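Local coordinates for open reading frame 2 (Aeromonas sobria, PDB 3WQB), which probably acts as a dedicated chaperone of a serine protease secreted by the same bacterium, at residues B[104-107]-B[112-115]; B[120-125]-B[136-141]. One frame throughout, in Å; residues are numbered along the deposited sequence.

In the fold
Both contacts reach the same six-stranded antiparallel sheet and follow each other along the chain: interaction 1 closes at 112-115, then strand 111-116 leads on to the helix that opens interaction 2. Their centres are about 13 Å apart and their nearest atoms about 6 Å, without touching. Interaction 1 pairs the outermost strand 102-108 with its neighbour, whereas interaction 2, whose centre lies only about 3 Å from the centre of the chain, packs a helix start on an inner strand. Helices 90-98 and 122-131 cover the sheet face bearing Leu114 and Ile138. The other face meets a second protein chain, packing on it through Leu113 and Gln106 and hydrogen-bonding to it through Gln137, Glu139 and Ser141.

Interaction 1: B[104-107]-B[112-115]; sequences FKQS and ALLE
A classic beta bulge breaks the antiparallel pairing of hairpin 102-108/111-116, where Lys105 and Gln106 both stand opposite Leu113. The extra residue is taken up by Lys105, whose helix-like psi of -52° kinks the edge strand. Leu113 serves both bulge residues with its backbone: its O accepts from Lys105 N at 2.9 Å, and its N gives an almost straight bond to Gln106 O (2.8 Å, 173° at the hydrogen). On one face, Phe104 has its CG anti to the backbone N (chi1 179°), which carries the ring along the strand over its neighbours. Ring atom CD1 meets Leu114 CD2 at 3.8 Å and CE1 meets Ala112 CB at 3.9 Å, both obliquely; the small alanine leaves room for the ring, and Lys94 of helix 90-98 adds a cation-pi contact. On the other face Gln106 and Leu113 run side by side, the amide NE2 lying 3.9 Å from Leu113 CD2. Ser107 turns its hydroxyl to Asp90. At the hairpin's open end Lys105 bends so that CD lies 3.5 Å from Glu115 OE2, yet NZ stays 4.3 Å from that oxygen, beyond a salt bridge, while OE1 of Glu115 pairs with Arg65. The chemistry therefore divides: backbone bonds fix the bulge, apolar carbons pack on the side facing helix 90-98, and the lysine gives Glu115 at most a longer-range attraction beside its salt bridge to Arg65.

Interaction 2: B[120-125]-B[136-141]; sequences TDLNAI and VQIELS
The side-chain amide of Asn123 meets Ile138 with its oxygen: OD1 lies 3.4 Å from the methyl CD1, which sits beyond the oxygen and well off the amide plane, to one face of it. The two side chains cross at about a right angle, and no hydrogen bond links the two segments. Although the CB of Asn123 points away from the strand, its unusual chi1 of -115° swings the amide back toward it. The other flat group, the carboxylate of Asp121, turns from the strand to the start of the helix. As N-cap it accepts weak bonds through OD1 from Asn123 N (3.1 Å) and Ala124 N (3.4 Å), a place suited to a short acidic side chain, and the same oxygen also accepts from Leu63 N. Leu122 supplies the apolar part, its CD2 reaching Ile138 CG2 at 4.1 Å, while its backbone O lies 3.9 Å from Ile138 CD1. Ile138 suits this place because its two branches divide the work: CG2 meets the leucine, and CG1, anti to the carbonyl carbon (chi1 -60°), carries CD1 to the helix's first turn. Helix 122-131 thus rests on inner strand 136-141, with Leu84 of strand 83-87 touching both Leu122 and Ile138, Ala126 reaching Ile138 from the next helical turn, and strand 31-34 closing in through Ile32 on Asn123 and Val34 on Ile138.

Interaction 1: B[104-107]-B[112-115]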
loop_
_atom_site.group_PDB
_atom_site.type_symbol
_atom_site.label_atom_id
_atom_site.label_comp_id
_atom_site.label_asym_id
_atom_site.label_seq_id
_atom_site.Cartn_x
_atom_site.Cartn_y
_atom_site.Cartn_z
ATOM N N PHE B 104 18.354 -24.668 11.334
ATOM C CA PHE B 104 16.941 -24.504 10.993
ATOM C C PHE B 104 16.243 -23.724 12.096
ATOM O O PHE B 104 16.244 -24.138 13.260
ATOM C CB PHE B 104 16.250 -25.860 10.793
ATOM C CG PHE B 104 14.776 -25.753 10.472
ATOM C CD1 PHE B 104 14.333 -25.812 9.154
ATOM C CD2 PHE B 104 13.834 -25.595 11.491
ATOM C CE1 PHE B 104 12.975 -25.713 8.848
ATOM C CE2 PHE B 104 12.472 -25.492 11.198
ATOM C CZ PHE B 104 12.042 -25.552 9.877
ATOM N N LYS B 105 15.643 -22.595 11.723
ATOM C CA LYS B 105 14.956 -21.743 12.687
ATOM C C LYS B 105 13.444 -21.951 12.683
ATOM O O LYS B 105 12.837 -22.180 13.732
ATOM C CB LYS B 105 15.291 -20.269 12.427
ATOM C CG LYS B 105 16.722 -19.863 12.792
ATOM C CD LYS B 105 16.846 -19.379 14.238
ATOM C CE LYS B 105 17.117 -20.520 15.208
ATOM N NZ LYS B 105 17.176 -20.059 16.623
ATOM N N GLN B 106 12.848 -21.867 11.497
ATOM C CA GLN B 106 11.396 -21.929 11.331
ATOM C C GLN B 106 11.072 -21.999 9.847
ATOM O O GLN B 106 11.950 -21.826 9.002
ATOM C CB GLN B 106 10.722 -20.692 11.940
ATOM C CG GLN B 106 11.040 -19.392 11.192
ATOM C CD GLN B 106 10.561 -18.170 11.929
ATOM O OE1 GLN B 106 9.361 -17.873 11.961
ATOM N NE2 GLN B 106 11.498 -17.448 12.534
ATOM N N SER B 107 9.805 -22.235 9.530
ATOM C CA SER B 107 9.364 -22.204 8.146
ATOM C C SER B 107 7.940 -21.694 8.012
ATOM O O SER B 107 7.162 -21.701 8.974
ATOM C CB SER B 107 9.501 -23.580 7.491
ATOM O OG SER B 107 8.567 -24.501 8.033
ATOM N N ALA B 112 11.866 -22.114 4.220
ATOM C CA ALA B 112 12.515 -22.228 5.507
ATOM C C ALA B 112 13.500 -21.090 5.741
ATOM O O ALA B 112 14.131 -20.602 4.803
ATOM C CB ALA B 112 13.228 -23.567 5.618
ATOM N N LEU B 113 13.604 -20.688 7.001
ATOM C CA LEU B 113 14.601 -19.738 7.460
ATOM C C LEU B 113 15.707 -20.512 8.166
ATOM O O LEU B 113 15.459 -21.207 9.161
ATOM C CB LEU B 113 13.978 -18.716 8.416
ATOM C CG LEU B 113 13.148 -17.571 7.825
ATOM C CD1 LEU B 113 11.884 -18.047 7.110
ATOM C CD2 LEU B 113 12.790 -16.583 8.913
ATOM N N LEU B 114 16.911 -20.420 7.617
ATOM C CA LEU B 114 18.087 -21.069 8.184
ATOM C C LEU B 114 19.075 -19.997 8.612
ATOM O O LEU B 114 19.290 -19.015 7.899
ATOM C CB LEU B 114 18.729 -22.013 7.160
ATOM C CG LEU B 114 17.841 -22.978 6.361
ATOM C CD1 LEU B 114 18.694 -23.749 5.362
ATOM C CD2 LEU B 114 17.060 -23.946 7.253
ATOM N N GLU B 115 19.668 -20.167 9.786
ATOM C CA GLU B 115 20.611 -19.176 10.281
ATOM C C GLU B 115 22.043 -19.684 10.186
ATOM O O GLU B 115 22.335 -20.836 10.522
ATOM C CB GLU B 115 20.262 -18.751 11.706
ATOM C CG GLU B 115 20.911 -17.436 12.137
ATOM C CD GLU B 115 20.336 -16.878 13.432
ATOM O OE1 GLU B 115 20.264 -15.637 13.557
ATOM O OE2 GLU B 115 19.951 -17.672 14.319
#

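Interaction 2: B[120-125]-B[136-141]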
loop_
_atom_site.group_PDB
_atom_site.type_symbol
_atom_site.label_atom_id
_atom_site.label_comp_id
_atom_site.label_asym_id
_atom_site.label_seq_id
_atom_site.Cartn_x
_atom_site.Cartn_y
_atom_site.Cartn_z
ATOM N N THR B 120 30.581 -18.047 9.052
ATOM C CA THR B 120 30.067 -18.632 7.811
ATOM C C THR B 120 30.050 -17.620 6.668
ATOM O O THR B 120 29.600 -16.487 6.842
ATOM C CB THR B 120 28.641 -19.208 8.005
ATOM O OG1 THR B 120 28.616 -20.068 9.152
ATOM C CG2 THR B 120 28.195 -19.995 6.780
ATOM N N ASP B 121 30.557 -18.038 5.513
ATOM C CA ASP B 121 30.452 -17.263 4.284
ATOM C C ASP B 121 29.137 -17.635 3.604
ATOM O O ASP B 121 29.027 -18.688 2.965
ATOM C CB ASP B 121 31.649 -17.538 3.360
ATOM C CG ASP B 121 31.540 -16.823 2.010
ATOM O OD1 ASP B 121 30.587 -16.040 1.795
ATOM O OD2 ASP B 121 32.417 -17.053 1.149
ATOM N N LEU B 122 28.143 -16.765 3.751
ATOM C CA LEU B 122 26.802 -17.029 3.228
ATOM C C LEU B 122 26.751 -17.093 1.707
ATOM O O LEU B 122 25.969 -17.863 1.151
ATOM C CB LEU B 122 25.788 -16.009 3.756
ATOM C CG LEU B 122 25.266 -16.249 5.175
ATOM C CD1 LEU B 122 26.195 -15.621 6.217
ATOM C CD2 LEU B 122 23.860 -15.693 5.321
ATOM N N ASN B 123 27.581 -16.297 1.035
ATOM C CA ASN B 123 27.643 -16.337 -0.423
ATOM C C ASN B 123 28.127 -17.675 -0.975
ATOM O O ASN B 123 27.613 -18.139 -1.988
ATOM C CB ASN B 123 28.472 -15.183 -0.996
ATOM C CG ASN B 123 27.634 -14.218 -1.826
ATOM O OD1 ASN B 123 26.484 -14.504 -2.170
ATOM N ND2 ASN B 123 28.212 -13.073 -2.159
ATOM N N ALA B 124 29.101 -18.285 -0.299
ATOM C CA ALA B 124 29.577 -19.618 -0.667
ATOM C C ALA B 124 28.488 -20.668 -0.447
ATOM O O ALA B 124 28.306 -21.547 -1.280
ATOM C CB ALA B 124 30.846 -19.982 0.103
ATOM N N ILE B 125 27.760 -20.559 0.665
ATOM C CA ILE B 125 26.642 -21.462 0.954
ATOM C C ILE B 125 25.544 -21.336 -0.109
ATOM O O ILE B 125 25.041 -22.346 -0.611
ATOM C CB ILE B 125 26.052 -21.224 2.379
ATOM C CG1 ILE B 125 27.106 -21.482 3.471
ATOM C CG2 ILE B 125 24.784 -22.067 2.612
ATOM C CD1 ILE B 125 27.578 -22.931 3.592
ATOM N N VAL B 136 17.398 -20.187 -3.185
ATOM C CA VAL B 136 17.893 -19.609 -1.935
ATOM C C VAL B 136 17.959 -18.082 -2.033
ATOM O O VAL B 136 18.254 -17.534 -3.090
ATOM C CB VAL B 136 19.284 -20.211 -1.551
ATOM C CG1 VAL B 136 20.305 -20.029 -2.679
ATOM C CG2 VAL B 136 19.817 -19.622 -0.247
ATOM N N GLN B 137 17.674 -17.407 -0.922
ATOM C CA GLN B 137 17.821 -15.962 -0.836
ATOM C C GLN B 137 18.544 -15.611 0.459
ATOM O O GLN B 137 18.133 -16.029 1.546
ATOM C CB GLN B 137 16.451 -15.262 -0.897
ATOM C CG GLN B 137 16.506 -13.723 -0.874
ATOM C CD GLN B 137 15.128 -13.083 -0.766
ATOM O OE1 GLN B 137 14.185 -13.701 -0.286
ATOM N NE2 GLN B 137 15.007 -11.841 -1.221
ATOM N N ILE B 138 19.642 -14.875 0.331
ATOM C CA ILE B 138 20.340 -14.329 1.491
ATOM C C ILE B 138 19.559 -13.116 1.981
ATOM O O ILE B 138 19.325 -12.176 1.216
ATOM C CB ILE B 138 21.785 -13.906 1.130
ATOM C CG1 ILE B 138 22.577 -15.120 0.632
ATOM C CG2 ILE B 138 22.475 -13.265 2.334
ATOM C CD1 ILE B 138 23.881 -14.792 -0.076
ATOM N N GLU B 139 19.130 -13.143 3.241
ATOM C CA GLU B 139 18.375 -12.005 3.770
ATOM C C GLU B 139 19.243 -10.763 3.943
ATOM O O GLU B 139 20.261 -10.786 4.642
ATOM C CB GLU B 139 17.667 -12.331 5.082
ATOM C CG GLU B 139 16.991 -11.094 5.673
ATOM C CD GLU B 139 16.142 -11.386 6.877
ATOM O OE1 GLU B 139 16.622 -12.052 7.814
ATOM O OE2 GLU B 139 14.995 -10.909 6.896
ATOM N N LEU B 140 18.819 -9.688 3.297
ATOM C CA LEU B 140 19.458 -8.390 3.422
ATOM C C LEU B 140 18.468 -7.461 4.109
ATOM O O LEU B 140 17.476 -7.033 3.506
ATOM C CB LEU B 140 19.880 -7.858 2.050
ATOM C CG LEU B 140 20.787 -8.783 1.221
ATOM C CD1 LEU B 140 21.057 -8.194 -0.164
ATOM C CD2 LEU B 140 22.102 -9.111 1.944
ATOM N N SER B 141 18.741 -7.174 5.377
ATOM C CA SER B 141 17.818 -6.450 6.243
ATOM C C SER B 141 18.072 -4.954 6.197
ATOM O O SER B 141 19.117 -4.504 5.733
ATOM C CB SER B 141 17.944 -6.953 7.681
ATOM O OG SER B 141 19.185 -6.558 8.237
#